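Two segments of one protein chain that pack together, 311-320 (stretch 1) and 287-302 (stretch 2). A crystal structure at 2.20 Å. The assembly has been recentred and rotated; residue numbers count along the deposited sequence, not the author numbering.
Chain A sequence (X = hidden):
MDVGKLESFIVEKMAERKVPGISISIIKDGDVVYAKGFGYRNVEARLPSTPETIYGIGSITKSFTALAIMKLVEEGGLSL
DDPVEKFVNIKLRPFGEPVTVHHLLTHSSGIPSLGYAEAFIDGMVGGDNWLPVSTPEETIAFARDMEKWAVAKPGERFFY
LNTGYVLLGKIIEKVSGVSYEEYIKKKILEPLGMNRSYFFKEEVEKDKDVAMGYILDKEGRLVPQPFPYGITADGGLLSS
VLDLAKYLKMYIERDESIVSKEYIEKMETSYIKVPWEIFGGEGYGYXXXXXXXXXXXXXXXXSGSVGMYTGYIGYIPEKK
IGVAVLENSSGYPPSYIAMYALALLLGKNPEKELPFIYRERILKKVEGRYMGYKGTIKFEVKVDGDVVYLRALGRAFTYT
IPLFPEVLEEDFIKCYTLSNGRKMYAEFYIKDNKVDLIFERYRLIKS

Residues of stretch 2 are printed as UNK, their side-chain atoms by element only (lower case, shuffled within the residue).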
ATOM      1  N   GLY A 311       7.688 -37.254 -12.914  1.00 18.72           N
ATOM      2  CA  GLY A 311       7.305 -38.526 -13.490  1.00 18.69           C
ATOM      3  C   GLY A 311       7.475 -39.701 -12.551  1.00 20.42           C
ATOM      4  O   GLY A 311       7.974 -39.552 -11.433  1.00 21.71           O
ATOM      5  N   TYR A 312       7.047 -40.873 -13.010  1.00 19.22           N
ATOM      6  CA  TYR A 312       7.156 -42.095 -12.231  1.00 19.52           C
ATOM      7  C   TYR A 312       6.996 -43.318 -13.131  1.00 20.33           C
ATOM      8  O   TYR A 312       6.222 -43.302 -14.086  1.00 20.50           O
ATOM      9  CB  TYR A 312       6.075 -42.146 -11.152  1.00 19.31           C
ATOM     10  CG  TYR A 312       6.203 -43.327 -10.221  1.00 18.45           C
ATOM     11  CD1 TYR A 312       7.109 -43.307  -9.159  1.00 19.21           C
ATOM     12  CD2 TYR A 312       5.433 -44.478 -10.410  1.00 18.19           C
ATOM     13  CE1 TYR A 312       7.243 -44.396  -8.305  1.00 19.74           C
ATOM     14  CE2 TYR A 312       5.561 -45.575  -9.565  1.00 19.55           C
ATOM     15  CZ  TYR A 312       6.466 -45.528  -8.513  1.00 19.97           C
ATOM     16  OH  TYR A 312       6.593 -46.602  -7.661  1.00 21.36           O
ATOM     17  N   ILE A 313       7.752 -44.366 -12.831  1.00 19.54           N
ATOM     18  CA  ILE A 313       7.653 -45.613 -13.568  1.00 19.99           C
ATOM     19  C   ILE A 313       7.658 -46.678 -12.488  1.00 20.97           C
ATOM     20  O   ILE A 313       8.294 -46.509 -11.450  1.00 21.05           O
ATOM     21  CB  ILE A 313       8.854 -45.871 -14.547  1.00 20.02           C
ATOM     22  CG1 ILE A 313      10.151 -46.066 -13.760  1.00 18.86           C
ATOM     23  CG2 ILE A 313       8.971 -44.730 -15.559  1.00 19.28           C
ATOM     24  CD1 ILE A 313      11.302 -46.565 -14.611  1.00 18.02           C
ATOM     25  N   GLY A 314       6.923 -47.756 -12.723  1.00 21.43           N
ATOM     26  CA  GLY A 314       6.859 -48.832 -11.755  1.00 21.62           C
ATOM     27  C   GLY A 314       6.362 -50.097 -12.425  1.00 22.20           C
ATOM     28  O   GLY A 314       5.661 -50.043 -13.434  1.00 22.21           O
ATOM     29  N   TYR A 315       6.732 -51.240 -11.869  1.00 22.44           N
ATOM     30  CA  TYR A 315       6.315 -52.517 -12.422  1.00 23.28           C
ATOM     31  C   TYR A 315       6.318 -53.600 -11.349  1.00 23.48           C
ATOM     32  O   TYR A 315       7.000 -53.494 -10.332  1.00 23.02           O
ATOM     33  CB  TYR A 315       7.240 -52.922 -13.581  1.00 23.88           C
ATOM     34  CG  TYR A 315       8.698 -53.129 -13.193  1.00 24.45           C
ATOM     35  CD1 TYR A 315       9.536 -52.042 -12.904  1.00 24.64           C
ATOM     36  CD2 TYR A 315       9.231 -54.412 -13.089  1.00 23.26           C
ATOM     37  CE1 TYR A 315      10.868 -52.234 -12.519  1.00 22.71           C
ATOM     38  CE2 TYR A 315      10.554 -54.616 -12.705  1.00 23.61           C
ATOM     39  CZ  TYR A 315      11.369 -53.525 -12.419  1.00 24.01           C
ATOM     40  OH  TYR A 315      12.673 -53.748 -12.021  1.00 22.92           O
ATOM     41  N   ILE A 316       5.533 -54.642 -11.585  1.00 24.53           N
ATOM     42  CA  ILE A 316       5.444 -55.756 -10.658  1.00 25.41           C
ATOM     43  C   ILE A 316       5.715 -57.008 -11.481  1.00 26.19           C
ATOM     44  O   ILE A 316       4.805 -57.580 -12.076  1.00 25.29           O
ATOM     45  CB  ILE A 316       4.043 -55.810 -10.005  1.00 26.08           C
ATOM     46  CG1 ILE A 316       3.799 -54.502  -9.243  1.00 25.68           C
ATOM     47  CG2 ILE A 316       3.940 -57.023  -9.073  1.00 23.95           C
ATOM     48  CD1 ILE A 316       2.454 -54.405  -8.550  1.00 28.18           C
ATOM     49  N   PRO A 317       6.992 -57.435 -11.537  1.00 27.67           N
ATOM     50  CA  PRO A 317       7.463 -58.611 -12.278  1.00 28.27           C
ATOM     51  C   PRO A 317       6.596 -59.838 -12.060  1.00 29.06           C
ATOM     52  O   PRO A 317       6.284 -60.557 -13.010  1.00 28.81           O
ATOM     53  CB  PRO A 317       8.877 -58.809 -11.745  1.00 27.54           C
ATOM     54  CG  PRO A 317       9.308 -57.435 -11.446  1.00 27.85           C
ATOM     55  CD  PRO A 317       8.098 -56.860 -10.750  1.00 27.36           C
ATOM     56  N   GLU A 318       6.219 -60.076 -10.807  1.00 29.35           N
ATOM     57  CA  GLU A 318       5.376 -61.221 -10.466  1.00 30.89           C
ATOM     58  C   GLU A 318       4.096 -61.294 -11.293  1.00 29.97           C
ATOM     59  O   GLU A 318       3.725 -62.358 -11.776  1.00 30.50           O
ATOM     60  CB  GLU A 318       4.998 -61.179  -8.984  1.00 33.47           C
ATOM     61  CG  GLU A 318       6.060 -61.738  -8.038  1.00 37.14           C
ATOM     62  CD  GLU A 318       6.144 -63.250  -8.095  1.00 39.29           C
ATOM     63  OE1 GLU A 318       6.897 -63.829  -7.272  1.00 40.63           O
ATOM     64  OE2 GLU A 318       5.463 -63.858  -8.956  1.00 40.10           O
ATOM     65  N   LYS A 319       3.416 -60.161 -11.438  1.00 29.13           N
ATOM     66  CA  LYS A 319       2.163 -60.098 -12.184  1.00 27.74           C
ATOM     67  C   LYS A 319       2.375 -59.586 -13.601  1.00 26.79           C
ATOM     68  O   LYS A 319       1.424 -59.439 -14.366  1.00 27.07           O
ATOM     69  CB  LYS A 319       1.170 -59.185 -11.456  1.00 28.16           C
ATOM     70  CG  LYS A 319       0.630 -59.754 -10.146  1.00 28.94           C
ATOM     71  CD  LYS A 319      -0.286 -60.959 -10.398  1.00 30.70           C
ATOM     72  CE  LYS A 319      -0.801 -61.570  -9.093  1.00 31.30           C
ATOM     73  NZ  LYS A 319       0.310 -62.142  -8.258  1.00 33.26           N
ATOM     74  N   LYS A 320       3.630 -59.305 -13.935  1.00 25.95           N
ATOM     75  CA  LYS A 320       4.001 -58.800 -15.251  1.00 25.90           C
ATOM     76  C   LYS A 320       3.258 -57.541 -15.684  1.00 25.08           C
ATOM     77  O   LYS A 320       2.842 -57.412 -16.832  1.00 24.75           O
ATOM     78  CB  LYS A 320       3.837 -59.899 -16.297  1.00 27.35           C
ATOM     79  CG  LYS A 320       4.973 -60.911 -16.256  1.00 29.47           C
ATOM     80  CD  LYS A 320       4.838 -61.956 -17.345  1.00 33.51           C
ATOM     81  CE  LYS A 320       3.599 -62.824 -17.119  1.00 34.66           C
ATOM     82  NZ  LYS A 320       3.483 -63.869 -18.174  1.00 36.10           N
ATOM     83  N   UNK A 287      19.304 -47.559  -8.092  1.00 20.96           N
ATOM     84  CA  UNK A 287      18.567 -46.559  -8.852  1.00 21.48           C
ATOM     85  C   UNK A 287      17.124 -47.011  -8.978  1.00 22.63           C
ATOM     86  O   UNK A 287      16.456 -46.766  -9.980  1.00 23.38           O
ATOM     87  N   UNK A 288      16.646 -47.682  -7.938  1.00 21.89           N
ATOM     88  CA  UNK A 288      15.295 -48.218  -7.936  1.00 22.30           C
ATOM     89  C   UNK A 288      14.794 -48.380  -6.508  1.00 22.42           C
ATOM     90  O   UNK A 288      15.507 -48.910  -5.649  1.00 20.63           O
ATOM     91  c   UNK A 288      15.008 -51.116 -10.538  1.00 24.54           C
ATOM     92  c   UNK A 288      15.310 -49.578  -8.632  1.00 22.61           C
ATOM     93  c   UNK A 288      14.434 -49.870  -9.850  1.00 23.65           C
ATOM     94  c   UNK A 288      14.379 -48.689 -10.805  1.00 21.63           C
ATOM     95  N   UNK A 289      13.566 -47.930  -6.257  1.00 21.12           N
ATOM     96  CA  UNK A 289      12.977 -48.045  -4.931  1.00 21.80           C
ATOM     97  C   UNK A 289      12.259 -49.394  -4.841  1.00 24.21           C
ATOM     98  O   UNK A 289      11.637 -49.845  -5.809  1.00 23.01           O
ATOM     99  c   UNK A 289      12.730 -45.554  -4.791  1.00 19.77           C
ATOM    100  c   UNK A 289      11.853 -44.331  -4.565  1.00 21.84           C
ATOM    101  c   UNK A 289      11.382 -47.031  -3.275  1.00 20.16           C
ATOM    102  c   UNK A 289      11.992 -46.891  -4.664  1.00 21.25           C
ATOM    103  N   UNK A 290      12.350 -50.044  -3.685  1.00 24.19           N
ATOM    104  CA  UNK A 290      11.730 -51.355  -3.515  1.00 25.31           C
ATOM    105  C   UNK A 290      10.535 -51.301  -2.567  1.00 24.67           C
ATOM    106  O   UNK A 290      10.642 -50.773  -1.465  1.00 26.13           O
ATOM    107  c   UNK A 290      12.255 -53.795  -3.079  1.00 26.04           C
ATOM    108  c   UNK A 290      13.858 -52.360  -5.325  1.00 25.08           C
ATOM    109  c   UNK A 290      14.069 -52.234  -3.815  1.00 26.08           C
ATOM    110  c   UNK A 290      12.783 -52.366  -2.991  1.00 25.55           C
ATOM    111  N   UNK A 291       9.399 -51.841  -3.007  1.00 24.08           N
ATOM    112  CA  UNK A 291       8.167 -51.860  -2.205  1.00 24.70           C
ATOM    113  C   UNK A 291       7.732 -53.315  -1.963  1.00 24.37           C
ATOM    114  O   UNK A 291       6.984 -53.875  -2.757  1.00 23.80           O
ATOM    115  c   UNK A 291       7.297 -49.732  -3.431  1.00 24.79           C
ATOM    116  o   UNK A 291       7.772 -45.871  -4.984  1.00 21.36           O
ATOM    117  c   UNK A 291       7.626 -47.131  -4.453  1.00 22.63           C
ATOM    118  c   UNK A 291       7.963 -49.504  -4.639  1.00 24.93           C
ATOM    119  c   UNK A 291       6.966 -47.321  -3.238  1.00 22.55           C
ATOM    120  c   UNK A 291       8.127 -48.209  -5.154  1.00 22.46           C
ATOM    121  c   UNK A 291       7.027 -51.147  -2.946  1.00 25.08           C
ATOM    122  c   UNK A 291       6.806 -48.619  -2.733  1.00 23.57           C
ATOM    123  N   UNK A 292       8.191 -53.941  -0.867  1.00 24.63           N
ATOM    124  CA  UNK A 292       7.816 -55.333  -0.582  1.00 24.26           C
ATOM    125  C   UNK A 292       6.367 -55.608  -0.147  1.00 25.43           C
ATOM    126  O   UNK A 292       5.867 -56.718  -0.324  1.00 25.90           O
ATOM    127  c   UNK A 292       9.239 -53.481   0.062  1.00 22.19           C
ATOM    128  c   UNK A 292       8.832 -55.747   0.480  1.00 21.84           C
ATOM    129  c   UNK A 292       9.111 -54.463   1.196  1.00 22.61           C
ATOM    130  N   UNK A 293       5.694 -54.602   0.402  1.00 26.07           N
ATOM    131  CA  UNK A 293       4.319 -54.762   0.870  1.00 27.23           C
ATOM    132  C   UNK A 293       3.317 -53.867   0.136  1.00 26.36           C
ATOM    133  O   UNK A 293       2.566 -53.123   0.764  1.00 26.22           O
ATOM    134  n   UNK A 293       5.227 -56.629   2.852  1.00 33.09           N
ATOM    135  c   UNK A 293       4.262 -54.463   2.369  1.00 28.83           C
ATOM    136  o   UNK A 293       5.916 -54.859   4.064  1.00 32.39           O
ATOM    137  c   UNK A 293       5.210 -55.335   3.168  1.00 31.74           C
ATOM    138  N   UNK A 294       3.302 -53.945  -1.190  1.00 26.04           N
ATOM    139  CA  UNK A 294       2.388 -53.128  -1.986  1.00 25.78           C
ATOM    140  C   UNK A 294       1.153 -53.919  -2.406  1.00 26.98           C
ATOM    141  O   UNK A 294       1.133 -54.516  -3.485  1.00 27.05           O
ATOM    142  c   UNK A 294       0.992 -49.723  -4.554  1.00 21.95           C
ATOM    143  c   UNK A 294       1.741 -52.279  -5.337  1.00 22.26           C
ATOM    144  c   UNK A 294       0.531 -50.236  -5.758  1.00 21.81           C
ATOM    145  c   UNK A 294       3.092 -52.607  -3.240  1.00 23.82           C
ATOM    146  c   UNK A 294       1.826 -50.491  -3.746  1.00 22.19           C
ATOM    147  c   UNK A 294       2.208 -51.774  -4.127  1.00 22.87           C
ATOM    148  c   UNK A 294       0.904 -51.519  -6.153  1.00 22.99           C
ATOM    149  N   UNK A 295       0.123 -53.918  -1.562  1.00 26.70           N
ATOM    150  CA  UNK A 295      -1.106 -54.642  -1.866  1.00 27.15           C
ATOM    151  C   UNK A 295      -0.806 -56.111  -2.127  1.00 27.45           C
ATOM    152  O   UNK A 295      -1.278 -56.687  -3.106  1.00 27.96           O
ATOM    153  c   UNK A 295      -1.412 -51.639  -2.476  1.00 27.49           C
ATOM    154  c   UNK A 295      -2.465 -52.649  -2.888  1.00 27.32           C
ATOM    155  c   UNK A 295      -3.159 -52.199  -4.175  1.00 26.56           C
ATOM    156  c   UNK A 295      -1.807 -54.024  -3.087  1.00 25.89           C
ATOM    157  N   UNK A 296      -0.011 -56.708  -1.243  1.00 28.18           N
ATOM    158  CA  UNK A 296       0.346 -58.109  -1.383  1.00 28.84           C
ATOM    159  C   UNK A 296       1.286 -58.430  -2.533  1.00 29.56           C
ATOM    160  O   UNK A 296       1.414 -59.591  -2.915  1.00 30.16           O
ATOM    161  N   UNK A 297       1.939 -57.414  -3.094  1.00 29.94           N
ATOM    162  CA  UNK A 297       2.873 -57.621  -4.200  1.00 28.63           C
ATOM    163  C   UNK A 297       4.204 -56.906  -3.953  1.00 28.66           C
ATOM    164  O   UNK A 297       4.308 -56.034  -3.078  1.00 28.43           O
ATOM    165  o   UNK A 297      -0.075 -59.795  -5.947  1.00 31.66           O
ATOM    166  o   UNK A 297       2.010 -59.642  -6.628  1.00 31.14           O
ATOM    167  c   UNK A 297       0.921 -57.644  -5.880  1.00 30.43           C
ATOM    168  c   UNK A 297       2.277 -57.082  -5.498  1.00 29.34           C
ATOM    169  c   UNK A 297       0.960 -59.133  -6.168  1.00 30.83           C
ATOM    170  N   UNK A 298       5.224 -57.284  -4.720  1.00 27.90           N
ATOM    171  CA  UNK A 298       6.528 -56.630  -4.614  1.00 27.40           C
ATOM    172  C   UNK A 298       6.585 -55.608  -5.748  1.00 26.04           C
ATOM    173  O   UNK A 298       6.587 -55.978  -6.924  1.00 25.99           O
ATOM    174  n   UNK A 298      12.708 -57.913  -5.249  1.00 27.22           N
ATOM    175  c   UNK A 298      11.538 -57.185  -4.671  1.00 27.92           C
ATOM    176  c   UNK A 298       7.678 -57.627  -4.780  1.00 27.99           C
ATOM    177  c   UNK A 298       9.045 -56.999  -4.501  1.00 28.57           C
ATOM    178  c   UNK A 298      10.204 -57.843  -5.016  1.00 28.62           C
ATOM    179  N   UNK A 299       6.616 -54.328  -5.389  1.00 25.15           N
ATOM    180  CA  UNK A 299       6.659 -53.247  -6.372  1.00 24.11           C
ATOM    181  C   UNK A 299       8.063 -52.670  -6.571  1.00 23.19           C
ATOM    182  O   UNK A 299       8.853 -52.561  -5.633  1.00 22.80           O
ATOM    183  c   UNK A 299       5.642 -50.848  -6.798  1.00 23.66           C
ATOM    184  c   UNK A 299       4.830 -49.786  -6.065  1.00 25.36           C
ATOM    185  c   UNK A 299       5.706 -52.120  -5.942  1.00 23.87           C
ATOM    186  c   UNK A 299       5.009 -51.155  -8.139  1.00 24.20           C
ATOM    187  N   UNK A 300       8.368 -52.298  -7.808  1.00 23.89           N
ATOM    188  CA  UNK A 300       9.665 -51.710  -8.117  1.00 23.05           C
ATOM    189  C   UNK A 300       9.411 -50.468  -8.956  1.00 23.13           C
ATOM    190  O   UNK A 300       8.705 -50.528  -9.961  1.00 22.97           O
ATOM    191  c   UNK A 300      11.897 -52.038  -9.222  1.00 24.20           C
ATOM    192  c   UNK A 300      10.800 -53.953  -8.065  1.00 23.81           C
ATOM    193  c   UNK A 300      10.565 -52.695  -8.897  1.00 22.64           C
ATOM    194  N   UNK A 301       9.971 -49.342  -8.535  1.00 22.68           N
ATOM    195  CA  UNK A 301       9.771 -48.110  -9.275  1.00 22.32           C
ATOM    196  C   UNK A 301      10.634 -46.975  -8.759  1.00 23.08           C
ATOM    197  O   UNK A 301      11.426 -47.154  -7.828  1.00 22.37           O
ATOM    198  N   UNK A 302      10.483 -45.803  -9.368  1.00 20.39           N
ATOM    199  CA  UNK A 302      11.242 -44.628  -8.976  1.00 18.55           C
ATOM    200  C   UNK A 302      10.545 -43.410  -9.559  1.00 18.88           C
ATOM    201  O   UNK A 302      10.057 -43.439 -10.695  1.00 18.93           O
ATOM    202  n   UNK A 302      15.217 -43.105  -7.407  1.00 17.97           N
ATOM    203  c   UNK A 302      13.664 -43.892  -8.741  1.00 16.75           C
ATOM    204  c   UNK A 302      14.679 -44.256  -7.922  1.00 17.07           C
ATOM    205  c   UNK A 302      12.678 -44.716  -9.511  1.00 17.82           C
ATOM    206  n   UNK A 302      13.622 -42.516  -8.710  1.00 16.55           N
ATOM    207  c   UNK A 302      14.563 -42.068  -7.898  1.00 17.51           C
TER
HETATM  208  O   HOH W   1       6.923 -58.721  -8.166  1.00 21.76           O

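Position 287 has no side-chain atoms and a positive phi of 61°, which suits Gly287; it makes no contact with stretch 1. Position 288 carries four carbons forked at the second, hence Leu288, and its CD2 lies 3.8 Å from Tyr315 OH. Positions 289 and 290 each hold four carbons forked at the first, one arm two carbons long: Ile289 and Ile290, neither within contact distance.

Position 291 has one carbon, then a six-carbon ring bearing an oxygen that lies 3.0 Å from Tyr312 OH; this is Tyr291, and the weak hydrogen bond runs from Tyr312 OH to Tyr291 OH. At 292 three carbons close a ring onto the backbone N, giving Pro292, where the chain turns a corner. At 293 two carbons, the second carrying O and N, mark Asn293. Both are out of reach.

Position 294 shows one carbon and an unsubstituted six-carbon ring whose edge meets Ile316 CD1: Phe294, with CD2 3.9 Å from Ile316 CD1. Position 295, four carbons forked at the second, is Leu295; 296, without a side chain and at phi 70°, is Gly296. Neither touches stretch 1.

Position 297 has three carbons, the third carrying two oxygens, so Glu297; its OE2 lies 3.3 Å from Lys319 NZ in a salt bridge whose hydrogen bonds are weak, while its CB lies 3.9 Å from Ile316 CG2. Position 298, four carbons in a row ending in N, is Lys298. Its side-chain end leads away, but water 1 donates to Lys298 O (3.0 Å) and accepts from Glu318 N (3.1 Å).

Position 299, four carbons forked at the second, is Leu299, with CD1 3.7 Å from Ile316 CG1. Position 300 bears one carbon carrying two, hence Val300; its CB sits 4.0 Å from the Tyr315 ring centroid, 27° off the normal, a CH-pi contact over the face. Position 301 has no side chain: Gly301. An ideal CB would clash at 2.5 Å from Ile313 O and 2.6 Å from Tyr312 OH. Position 302 has one carbon and a five-membered ring of three carbons and two nitrogens, His302.

The contact works through antiparallel strand pairing, with axes at 158°. Tyr315 N to Val300 O (2.8 Å) and Val300 N to Tyr315 O (3.1 Å) form one hydrogen-bonded pair; His302 N to Ile313 O (3.1 Å) and Ile313 N to His302 O (3.3 Å) form the other. Between them, Gly314 CA and Gly301 CA approach to 3.9 Å. Apolar packing around Ile316 and the Glu297–Lys319 salt bridge extend the contact beyond this ladder.

Stretch 2 287-302: GLIIYPNFLGEKLVGH
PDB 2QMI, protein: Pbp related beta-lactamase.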